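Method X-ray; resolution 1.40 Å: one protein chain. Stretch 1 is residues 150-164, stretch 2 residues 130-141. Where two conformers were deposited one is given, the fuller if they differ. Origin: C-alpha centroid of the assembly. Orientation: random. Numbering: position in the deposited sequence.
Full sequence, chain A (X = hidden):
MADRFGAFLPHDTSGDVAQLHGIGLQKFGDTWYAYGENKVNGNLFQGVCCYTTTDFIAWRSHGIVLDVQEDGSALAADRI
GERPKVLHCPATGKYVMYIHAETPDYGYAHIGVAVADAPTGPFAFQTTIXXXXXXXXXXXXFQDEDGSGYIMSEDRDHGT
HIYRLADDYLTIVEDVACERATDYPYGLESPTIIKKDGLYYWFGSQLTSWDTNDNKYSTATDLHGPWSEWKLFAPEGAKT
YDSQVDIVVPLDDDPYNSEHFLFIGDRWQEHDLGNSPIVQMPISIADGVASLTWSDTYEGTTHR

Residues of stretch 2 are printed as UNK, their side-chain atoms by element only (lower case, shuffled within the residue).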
ATOM      1  N   TYR A 150       0.960   9.569  -8.526  1.00 14.87           N
ATOM      2  CA  TYR A 150      -0.336   9.692  -7.884  1.00 16.84           C
ATOM      3  C   TYR A 150      -0.280   9.094  -6.493  1.00 14.51           C
ATOM      4  O   TYR A 150       0.399   8.083  -6.250  1.00 14.13           O
ATOM      5  CB  TYR A 150      -1.433   8.938  -8.674  1.00 12.96           C
ATOM      6  CG  TYR A 150      -1.538   9.442 -10.078  1.00 14.60           C
ATOM      7  CD1 TYR A 150      -0.743   8.917 -11.099  1.00 16.83           C
ATOM      8  CD2 TYR A 150      -2.422  10.481 -10.394  1.00 15.10           C
ATOM      9  CE1 TYR A 150      -0.821   9.428 -12.418  1.00 15.93           C
ATOM     10  CE2 TYR A 150      -2.514  10.987 -11.694  1.00 15.36           C
ATOM     11  CZ  TYR A 150      -1.723  10.467 -12.707  1.00 15.20           C
ATOM     12  OH  TYR A 150      -1.853  11.007 -13.971  1.00 18.27           O
ATOM     13  N   ILE A 151      -1.036   9.710  -5.596  1.00 11.98           N
ATOM     14  CA  ILE A 151      -1.285   9.137  -4.288  0.52 12.82           C
ATOM     15  C   ILE A 151      -2.790   8.901  -4.153  1.00 12.91           C
ATOM     16  O   ILE A 151      -3.600   9.795  -4.439  1.00 13.28           O
ATOM     17  CB  ILE A 151      -0.677  10.000  -3.161  0.52 12.51           C
ATOM     18  CG1 ILE A 151      -0.878   9.341  -1.792  0.52 15.62           C
ATOM     19  CG2 ILE A 151      -1.238  11.397  -3.171  0.52 12.39           C
ATOM     20  CD1 ILE A 151       0.006   9.925  -0.728  0.52 10.36           C
ATOM     21  N   MET A 152      -3.158   7.676  -3.763  1.00 11.11           N
ATOM     22  CA  MET A 152      -4.551   7.360  -3.483  1.00 12.18           C
ATOM     23  C   MET A 152      -4.772   7.543  -1.995  1.00 13.48           C
ATOM     24  O   MET A 152      -3.899   7.203  -1.188  1.00 13.78           O
ATOM     25  CB  MET A 152      -4.917   5.926  -3.906  1.00 13.09           C
ATOM     26  CG  MET A 152      -4.688   5.616  -5.390  1.00 12.31           C
ATOM     27  SD  MET A 152      -2.998   5.082  -5.813  1.00 16.03           S
ATOM     28  CE  MET A 152      -3.019   3.370  -5.225  1.00 12.32           C
ATOM     29  N   SER A 153      -5.936   8.081  -1.627  1.00 10.83           N
ATOM     30  CA  SER A 153      -6.129   8.561  -0.257  1.00 13.00           C
ATOM     31  C   SER A 153      -7.581   8.380   0.162  1.00 11.37           C
ATOM     32  O   SER A 153      -8.469   9.049  -0.382  1.00 12.29           O
ATOM     33  CB  SER A 153      -5.752  10.058  -0.159  1.00 12.31           C
ATOM     34  OG  SER A 153      -6.192  10.631   1.073  1.00 12.41           O
ATOM     35  N   GLU A 154      -7.818   7.546   1.175  1.00 11.81           N
ATOM     36  CA  GLU A 154      -9.176   7.333   1.666  1.00 10.39           C
ATOM     37  C   GLU A 154      -9.605   8.499   2.554  1.00  9.83           C
ATOM     38  O   GLU A 154      -8.902   8.864   3.506  1.00 11.68           O
ATOM     39  CB  GLU A 154      -9.284   6.004   2.424  1.00  9.94           C
ATOM     40  CG  GLU A 154     -10.736   5.552   2.680  1.00 12.51           C
ATOM     41  CD  GLU A 154     -11.354   6.115   3.962  1.00 16.47           C
ATOM     42  OE1 GLU A 154     -10.629   6.239   4.976  1.00 14.31           O
ATOM     43  OE2 GLU A 154     -12.572   6.435   3.962  1.00 14.80           O
ATOM     44  N   ASP A 155     -10.769   9.071   2.238  1.00 11.46           N
ATOM     45  CA  ASP A 155     -11.300  10.277   2.874  1.00 12.03           C
ATOM     46  C   ASP A 155     -12.723   9.946   3.319  1.00 13.41           C
ATOM     47  O   ASP A 155     -13.632   9.839   2.475  1.00 11.57           O
ATOM     48  CB  ASP A 155     -11.246  11.410   1.843  1.00 13.20           C
ATOM     49  CG  ASP A 155     -12.056  12.647   2.215  1.00 10.94           C
ATOM     50  OD1 ASP A 155     -12.733  12.712   3.263  1.00 12.61           O
ATOM     51  OD2 ASP A 155     -12.023  13.594   1.369  1.00 14.11           O
ATOM     52  N   ARG A 156     -12.919   9.772   4.642  1.00 12.29           N
ATOM     53  CA  ARG A 156     -14.197   9.227   5.131  1.00 12.72           C
ATOM     54  C   ARG A 156     -15.407  10.085   4.741  1.00 15.57           C
ATOM     55  O   ARG A 156     -16.531   9.562   4.642  1.00 16.34           O
ATOM     56  CB  ARG A 156     -14.169   8.982   6.631  1.00 14.98           C
ATOM     57  CG  ARG A 156     -15.287   8.012   7.133  1.00 13.11           C
ATOM     58  CD  ARG A 156     -15.120   6.574   6.607  1.00 13.11           C
ATOM     59  NE  ARG A 156     -13.705   6.180   6.542  1.00 14.21           N
ATOM     60  CZ  ARG A 156     -13.033   5.530   7.505  1.00 17.06           C
ATOM     61  NH1 ARG A 156     -13.624   5.165   8.644  1.00 15.10           N
ATOM     62  NH2 ARG A 156     -11.736   5.265   7.330  1.00 15.75           N
ATOM     63  N   ASP A 157     -15.217  11.397   4.530  1.00 12.66           N
ATOM     64  CA  ASP A 157     -16.356  12.253   4.217  1.00 14.17           C
ATOM     65  C   ASP A 157     -16.731  12.236   2.732  1.00 15.63           C
ATOM     66  O   ASP A 157     -17.840  12.666   2.395  1.00 19.00           O
ATOM     67  CB  ASP A 157     -16.090  13.705   4.617  1.00 16.33           C
ATOM     68  CG  ASP A 157     -15.801  13.884   6.105  1.00 17.05           C
ATOM     69  OD1 ASP A 157     -16.467  13.256   6.958  1.00 18.88           O
ATOM     70  OD2 ASP A 157     -14.871  14.671   6.389  1.00 29.96           O
ATOM     71  N   HIS A 158     -15.821  11.782   1.826  1.00 15.32           N
ATOM     72  CA  HIS A 158     -16.045  11.966   0.385  1.00 16.27           C
ATOM     73  C   HIS A 158     -15.916  10.704  -0.457  1.00 18.59           C
ATOM     74  O   HIS A 158     -16.702  10.508  -1.407  1.00 19.28           O
ATOM     75  CB  HIS A 158     -15.139  13.068  -0.222  1.00 14.19           C
ATOM     76  CG  HIS A 158     -15.292  14.406   0.430  1.00 14.13           C
ATOM     77  ND1 HIS A 158     -14.297  14.992   1.178  1.00 14.70           N
ATOM     78  CD2 HIS A 158     -16.339  15.261   0.467  1.00 17.10           C
ATOM     79  CE1 HIS A 158     -14.713  16.159   1.638  1.00 15.73           C
ATOM     80  NE2 HIS A 158     -15.950  16.345   1.221  1.00 17.75           N
ATOM     81  N   GLY A 159     -14.941   9.861  -0.163  1.00 14.12           N
ATOM     82  CA  GLY A 159     -14.621   8.717  -0.977  1.00 15.98           C
ATOM     83  C   GLY A 159     -13.125   8.550  -0.992  1.00 14.95           C
ATOM     84  O   GLY A 159     -12.401   9.194  -0.229  1.00 14.24           O
ATOM     85  N   THR A 160     -12.638   7.667  -1.865  1.00 13.95           N
ATOM     86  CA  THR A 160     -11.201   7.465  -1.982  1.00 12.89           C
ATOM     87  C   THR A 160     -10.703   8.226  -3.211  1.00 15.49           C
ATOM     88  O   THR A 160     -11.228   8.036  -4.323  1.00 13.16           O
ATOM     89  CB  THR A 160     -10.852   5.980  -1.985  1.00 11.53           C
ATOM     90  OG1 THR A 160     -11.311   5.431  -0.738  1.00 15.26           O
ATOM     91  CG2 THR A 160      -9.339   5.760  -2.122  1.00 14.47           C
ATOM     92  N   HIS A 161      -9.745   9.140  -2.978  1.00 14.02           N
ATOM     93  CA  HIS A 161      -9.215  10.019  -4.010  1.00 13.80           C
ATOM     94  C   HIS A 161      -8.068   9.353  -4.752  1.00 13.10           C
ATOM     95  O   HIS A 161      -7.292   8.579  -4.181  1.00 13.49           O
ATOM     96  CB  HIS A 161      -8.636  11.307  -3.413  1.00 13.03           C
ATOM     97  CG  HIS A 161      -9.623  12.146  -2.661  1.00 15.67           C
ATOM     98  ND1 HIS A 161     -10.226  13.259  -3.206  1.00 16.43           N
ATOM     99  CD2 HIS A 161     -10.089  12.047  -1.394  1.00 11.66           C
ATOM    100  CE1 HIS A 161     -11.026  13.810  -2.308  1.00 15.13           C
ATOM    101  NE2 HIS A 161     -10.973  13.086  -1.204  1.00 13.72           N
ATOM    102  N   ILE A 162      -7.926   9.729  -6.017  1.00 14.78           N
ATOM    103  CA  ILE A 162      -6.664   9.659  -6.748  1.00 12.30           C
ATOM    104  C   ILE A 162      -6.192  11.101  -6.875  1.00 15.85           C
ATOM    105  O   ILE A 162      -6.874  11.931  -7.492  1.00 14.75           O
ATOM    106  CB  ILE A 162      -6.831   9.022  -8.137  1.00 14.10           C
ATOM    107  CG1 ILE A 162      -7.400   7.590  -8.025  1.00 13.35           C
ATOM    108  CG2 ILE A 162      -5.500   9.064  -8.890  1.00 13.77           C
ATOM    109  CD1 ILE A 162      -7.707   6.910  -9.344  1.00 14.90           C
ATOM    110  N   TYR A 163      -5.060  11.421  -6.244  1.00 13.93           N
ATOM    111  CA  TYR A 163      -4.480  12.757  -6.274  1.00 12.67           C
ATOM    112  C   TYR A 163      -3.238  12.749  -7.158  1.00 14.21           C
ATOM    113  O   TYR A 163      -2.366  11.888  -6.987  1.00 14.20           O
ATOM    114  CB  TYR A 163      -4.032  13.149  -4.873  1.00 13.00           C
ATOM    115  CG  TYR A 163      -5.121  13.481  -3.882  1.00 13.44           C
ATOM    116  CD1 TYR A 163      -6.122  14.420  -4.187  1.00 13.38           C
ATOM    117  CD2 TYR A 163      -5.106  12.914  -2.604  1.00 11.68           C
ATOM    118  CE1 TYR A 163      -7.099  14.751  -3.237  1.00 14.24           C
ATOM    119  CE2 TYR A 163      -6.077  13.227  -1.667  1.00  9.93           C
ATOM    120  CZ  TYR A 163      -7.056  14.146  -1.980  1.00 11.43           C
ATOM    121  OH  TYR A 163      -8.009  14.449  -1.051  1.00 12.43           O
ATOM    122  N   ARG A 164      -3.132  13.713  -8.069  1.00 13.25           N
ATOM    123  CA  ARG A 164      -1.931  13.835  -8.886  1.00 13.85           C
ATOM    124  C   ARG A 164      -0.896  14.693  -8.157  1.00 16.11           C
ATOM    125  O   ARG A 164      -1.231  15.745  -7.608  1.00 15.25           O
ATOM    126  CB  ARG A 164      -2.227  14.407 -10.272  1.00 16.46           C
ATOM    127  CG  ARG A 164      -1.011  14.438 -11.214  1.00 18.14           C
ATOM    128  CD  ARG A 164      -1.405  14.710 -12.651  1.00 20.87           C
ATOM    129  NE  ARG A 164      -2.207  15.935 -12.779  1.00 31.15           N
ATOM    130  CZ  ARG A 164      -1.725  17.142 -13.086  1.00 40.52           C
ATOM    131  NH1 ARG A 164      -0.423  17.302 -13.314  1.00 41.97           N
ATOM    132  NH2 ARG A 164      -2.546  18.195 -13.188  1.00 23.94           N
ATOM    133  N   UNK A 130      -2.644  18.083   3.509  1.00 10.21           N
ATOM    134  CA  UNK A 130      -3.966  17.588   3.129  1.00 10.94           C
ATOM    135  C   UNK A 130      -4.334  18.282   1.824  1.00 12.33           C
ATOM    136  O   UNK A 130      -3.754  19.309   1.479  1.00 11.18           O
ATOM    137  c   UNK A 130      -5.080  17.909   4.169  1.00 10.38           C
ATOM    138  o   UNK A 130      -5.456  19.286   4.061  1.00 11.31           O
ATOM    139  c   UNK A 130      -4.636  17.644   5.582  1.00 13.09           C
ATOM    140  N   UNK A 131      -5.304  17.712   1.096  1.00 11.71           N
ATOM    141  CA  UNK A 131      -5.966  18.435   0.009  1.00 11.19           C
ATOM    142  C   UNK A 131      -7.172  19.160   0.605  1.00 12.79           C
ATOM    143  O   UNK A 131      -8.089  18.516   1.120  1.00 12.39           O
ATOM    144  c   UNK A 131      -7.211  20.064  -5.351  1.00 15.51           C
ATOM    145  c   UNK A 131      -8.431  18.148  -2.533  1.00 17.28           C
ATOM    146  c   UNK A 131      -5.906  20.401  -5.594  1.00 15.04           C
ATOM    147  c   UNK A 131      -7.480  19.308  -4.203  1.00 16.18           C
ATOM    148  c   UNK A 131      -4.878  19.984  -4.742  1.00 15.83           C
ATOM    149  c   UNK A 131      -7.088  18.140  -2.257  1.00 14.07           C
ATOM    150  c   UNK A 131      -5.143  19.228  -3.603  1.00 14.12           C
ATOM    151  n   UNK A 131      -8.675  18.851  -3.701  1.00 15.48           N
ATOM    152  c   UNK A 131      -6.460  18.888  -3.316  1.00 14.12           C
ATOM    153  c   UNK A 131      -6.405  17.469  -1.095  1.00 12.58           C
ATOM    154  N   UNK A 132      -7.154  20.502   0.584  1.00 12.62           N
ATOM    155  CA  UNK A 132      -8.309  21.323   0.965  1.00 13.05           C
ATOM    156  C   UNK A 132      -8.732  21.173   2.434  1.00 11.85           C
ATOM    157  O   UNK A 132      -9.852  21.578   2.799  1.00 12.10           O
ATOM    158  c   UNK A 132      -9.492  21.091   0.027  1.00 11.08           C
ATOM    159  c   UNK A 132      -9.199  21.601  -1.354  1.00 11.75           C
ATOM    160  n   UNK A 132     -12.984  23.894  -1.958  1.00 15.58           N
ATOM    161  n   UNK A 132     -10.959  24.032  -3.053  1.00 16.20           N
ATOM    162  n   UNK A 132     -11.556  22.080  -1.951  1.00 14.36           N
ATOM    163  c   UNK A 132     -11.834  23.328  -2.322  1.00 15.95           C
ATOM    164  c   UNK A 132     -10.340  21.360  -2.310  1.00 13.65           C
ATOM    165  N   UNK A 133      -7.869  20.607   3.283  1.00 12.29           N
ATOM    166  CA  UNK A 133      -8.241  20.272   4.640  1.00 11.21           C
ATOM    167  C   UNK A 133      -8.946  18.936   4.804  1.00 12.91           C
ATOM    168  O   UNK A 133      -9.299  18.584   5.939  1.00 14.62           O
ATOM    169  N   UNK A 134      -9.151  18.177   3.720  1.00 11.42           N
ATOM    170  CA  UNK A 134      -9.907  16.929   3.791  1.00 11.94           C
ATOM    171  C   UNK A 134      -9.133  15.848   4.541  1.00 12.61           C
ATOM    172  O   UNK A 134      -7.895  15.815   4.537  1.00 11.88           O
ATOM    173  c   UNK A 134     -10.227  16.396   2.384  1.00 12.38           C
ATOM    174  c   UNK A 134     -12.586  19.016  -0.084  1.00 12.93           C
ATOM    175  c   UNK A 134     -11.839  18.312   2.075  1.00 11.09           C
ATOM    176  o   UNK A 134     -13.315  19.855  -0.891  1.00 18.31           O
ATOM    177  c   UNK A 134     -11.808  18.032  -0.656  1.00 12.74           C
ATOM    178  c   UNK A 134     -11.065  17.196   0.128  1.00 15.67           C
ATOM    179  c   UNK A 134     -12.606  19.179   1.278  1.00 13.55           C
ATOM    180  c   UNK A 134     -11.050  17.332   1.514  1.00 11.11           C
ATOM    181  N   UNK A 135      -9.888  14.915   5.137  1.00 10.27           N
ATOM    182  CA  UNK A 135      -9.298  13.745   5.773  1.00 10.37           C
ATOM    183  C   UNK A 135      -8.516  12.908   4.774  1.00  9.19           C
ATOM    184  O   UNK A 135      -8.994  12.621   3.675  1.00 11.24           O
ATOM    185  c   UNK A 135     -11.338  13.435   7.375  1.00 14.39           C
ATOM    186  c   UNK A 135     -12.587  12.547   7.582  1.00 15.52           C
ATOM    187  c   UNK A 135     -10.408  12.854   6.318  1.00 12.21           C
ATOM    188  c   UNK A 135     -10.560  13.673   8.695  1.00 12.45           C
ATOM    189  N   UNK A 136      -7.325  12.469   5.175  1.00  9.59           N
ATOM    190  CA  UNK A 136      -6.561  11.450   4.456  1.00 10.59           C
ATOM    191  C   UNK A 136      -6.119  10.382   5.460  1.00 12.84           C
ATOM    192  O   UNK A 136      -5.444  10.698   6.451  1.00 11.69           O
ATOM    193  o   UNK A 136      -4.597  11.070   3.074  1.00 12.66           O
ATOM    194  c   UNK A 136      -5.341  12.067   3.763  1.00 11.32           C
ATOM    195  N   UNK A 137      -6.535   9.135   5.242  1.00 10.71           N
ATOM    196  CA  UNK A 137      -6.101   8.027   6.097  1.00  8.68           C
ATOM    197  C   UNK A 137      -5.309   7.003   5.281  1.00 11.43           C
ATOM    198  O   UNK A 137      -4.180   7.308   4.892  1.00 10.90           O
ATOM    199  n   UNK A 137      -9.057   8.894  10.023  1.00 17.93           N
ATOM    200  c   UNK A 137      -7.735   8.571   7.930  1.00 13.35           C
ATOM    201  n   UNK A 137     -10.903   9.411   8.795  1.00 19.61           N
ATOM    202  c   UNK A 137      -8.605   7.960   8.993  1.00 15.13           C
ATOM    203  c   UNK A 137      -7.269   7.500   6.922  1.00 11.05           C
ATOM    204  n   UNK A 137     -10.615  10.373  10.892  1.00 13.00           N
ATOM    205  c   UNK A 137     -10.186   9.568   9.913  1.00 15.52           C
ATOM    206  N   UNK A 138      -5.862   5.830   4.949  1.00 10.51           N
ATOM    207  CA  UNK A 138      -5.077   4.869   4.162  1.00 10.71           C
ATOM    208  C   UNK A 138      -4.632   5.491   2.845  1.00  9.58           C
ATOM    209  O   UNK A 138      -5.389   6.231   2.204  1.00 11.70           O
ATOM    210  o   UNK A 138      -5.612   2.959   6.104  1.00 10.67           O
ATOM    211  c   UNK A 138      -6.077   2.681   4.958  1.00 12.30           C
ATOM    212  c   UNK A 138      -5.909   3.644   3.804  1.00 10.05           C
ATOM    213  o   UNK A 138      -6.735   1.653   4.707  1.00 12.18           O
ATOM    214  N   UNK A 139      -3.389   5.201   2.449  1.00  9.67           N
ATOM    215  CA  UNK A 139      -2.829   5.704   1.206  1.00  9.56           C
ATOM    216  C   UNK A 139      -2.205   4.559   0.409  1.00 11.00           C
ATOM    217  O   UNK A 139      -1.819   3.518   0.956  1.00 11.90           O
ATOM    218  c   UNK A 139      -1.776   6.826   1.397  1.00 12.01           C
ATOM    219  c   UNK A 139      -2.414   8.126   1.944  1.00  9.97           C
ATOM    220  c   UNK A 139      -0.628   6.315   2.277  1.00 11.01           C
ATOM    221  c   UNK A 139       0.644   7.131   2.134  1.00 10.97           C
ATOM    222  N   UNK A 140      -2.110   4.792  -0.914  1.00 10.83           N
ATOM    223  CA  UNK A 140      -1.277   4.004  -1.801  1.00 12.60           C
ATOM    224  C   UNK A 140      -0.691   4.927  -2.854  1.00 10.73           C
ATOM    225  O   UNK A 140      -1.022   6.109  -2.895  1.00 11.91           O
ATOM    226  N   UNK A 141       0.196   4.390  -3.698  1.00 11.63           N
ATOM    227  CA  UNK A 141       0.793   5.188  -4.770  1.00 12.65           C
ATOM    228  C   UNK A 141       0.694   4.476  -6.123  1.00 15.97           C
ATOM    229  O   UNK A 141       0.610   3.243  -6.215  1.00 15.52           O
ATOM    230  c   UNK A 141       3.144   4.378  -4.287  1.00 11.25           C
ATOM    231  c   UNK A 141       2.256   5.614  -4.476  1.00 13.94           C
ATOM    232  c   UNK A 141       2.318   6.555  -3.253  1.00 12.52           C
TER
HETATM  233  O   HOH W   1      -7.743  12.846   1.165  1.00 11.47           O
HETATM  234  O   HOH W   2     -12.692  15.152   4.508  1.00 13.02           O
HETATM  235  O   HOH W   3     -10.591   8.860   5.875  1.00 12.25           O
HETATM  236  O   HOH W   4      -8.483   4.601   5.553  1.00 12.12           O

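Position 130 carries one carbon bearing an oxygen and a second carbon, the branched hydroxyl side chain of threonine. Thr130 touches nothing on stretch 1; its OG1 accepts a weak hydrogen bond from the backbone N of position 133, 2.9 Å away, inside the turn that follows.

Position 131 has one carbon, then fused five- and six-membered rings with eight carbons and one nitrogen: tryptophan. Trp131 CB lies 3.4 Å from Tyr163 OH, and the two aromatic systems meet obliquely, the five-membered ring of the indole and the Tyr163 ring having their planes at 42° and their centroids 5.1 Å apart.

Position 132 shows three carbons, a nitrogen, and a carbon carrying two more nitrogens, which is arginine. Arg132 is exposed and does not reach stretch 1. Position 133 has no side-chain atoms and is glycine; at its backbone angles, 84/1, a CB would jam against the preceding carbonyl O. These two form the corner of a type I' turn, closed by the backbone.

At position 134 one carbon leads to a six-carbon ring bearing an oxygen: tyrosine. Tyr134 N closes the turn on Trp131 O at 2.8 Å, while Arg132 NE donates to Tyr134 OH at 3.0 Å. The flat ring offers a face to the edge of His158, whose CE1 is 3.6 Å from Tyr134 CD1. That imidazole is held by its own ND1, 2.7 Å from Asp155 OD2.

Position 135 has four carbons forked at the second, hence leucine. Leu135 points toward stretch 1, packing CD1 4.0 Å from Arg156 CB. One water joins Leu135 O to Ser153 OG and Tyr163 OH; another joins Leu135 N to Asp155 OD1 and Asp157 OD2.

Position 136 has one carbon and one oxygen: serine. Its short arm brings Ser136 OG within 2.6 Å of Ser153 OG, a hydrogen bond between buried hydroxyls.

Position 137 again has three carbons, a nitrogen and a carbon with two nitrogens: arginine. Arg137 N donates to Glu154 O at 2.9 Å. Its NH1 lies over one face of the Arg156 guanidinium, 4.5 Å from Arg156 NH2; Glu154 pairs with Arg156, and a water links Arg137 NH1 to Glu154 OE1.

Position 138 has two carbons, the second with two oxygens: aspartate. Asp138 O accepts from Glu154 N at 2.9 Å, and its carboxylate is bonded elsewhere in the structure.

Position 139 has four carbons forked at the first, one arm two carbons long: isoleucine. Ile139 CG2 meets Ile151 CD1 at 4.0 Å.

Position 140 lacks a side chain: glycine. A CB here would fall 3.0 Å from Met152 CE, a clash.

Position 141 has one carbon carrying two: valine. Val141 shares a sheet face with Ile139, Ile151 and Ser153, its CG1 4.5 Å from Ile151 CG1.

The contact therefore has two parts. Antiparallel strands are joined by paired bonds, Met152 N to Gly140 O at 2.8 Å and Gly140 N to Met152 O at 3.0 Å. Beyond them, aromatic packing and bridging waters fasten the loop to stretch 1.

Stretch 2 (130-141) TWRGYLSRDIGV
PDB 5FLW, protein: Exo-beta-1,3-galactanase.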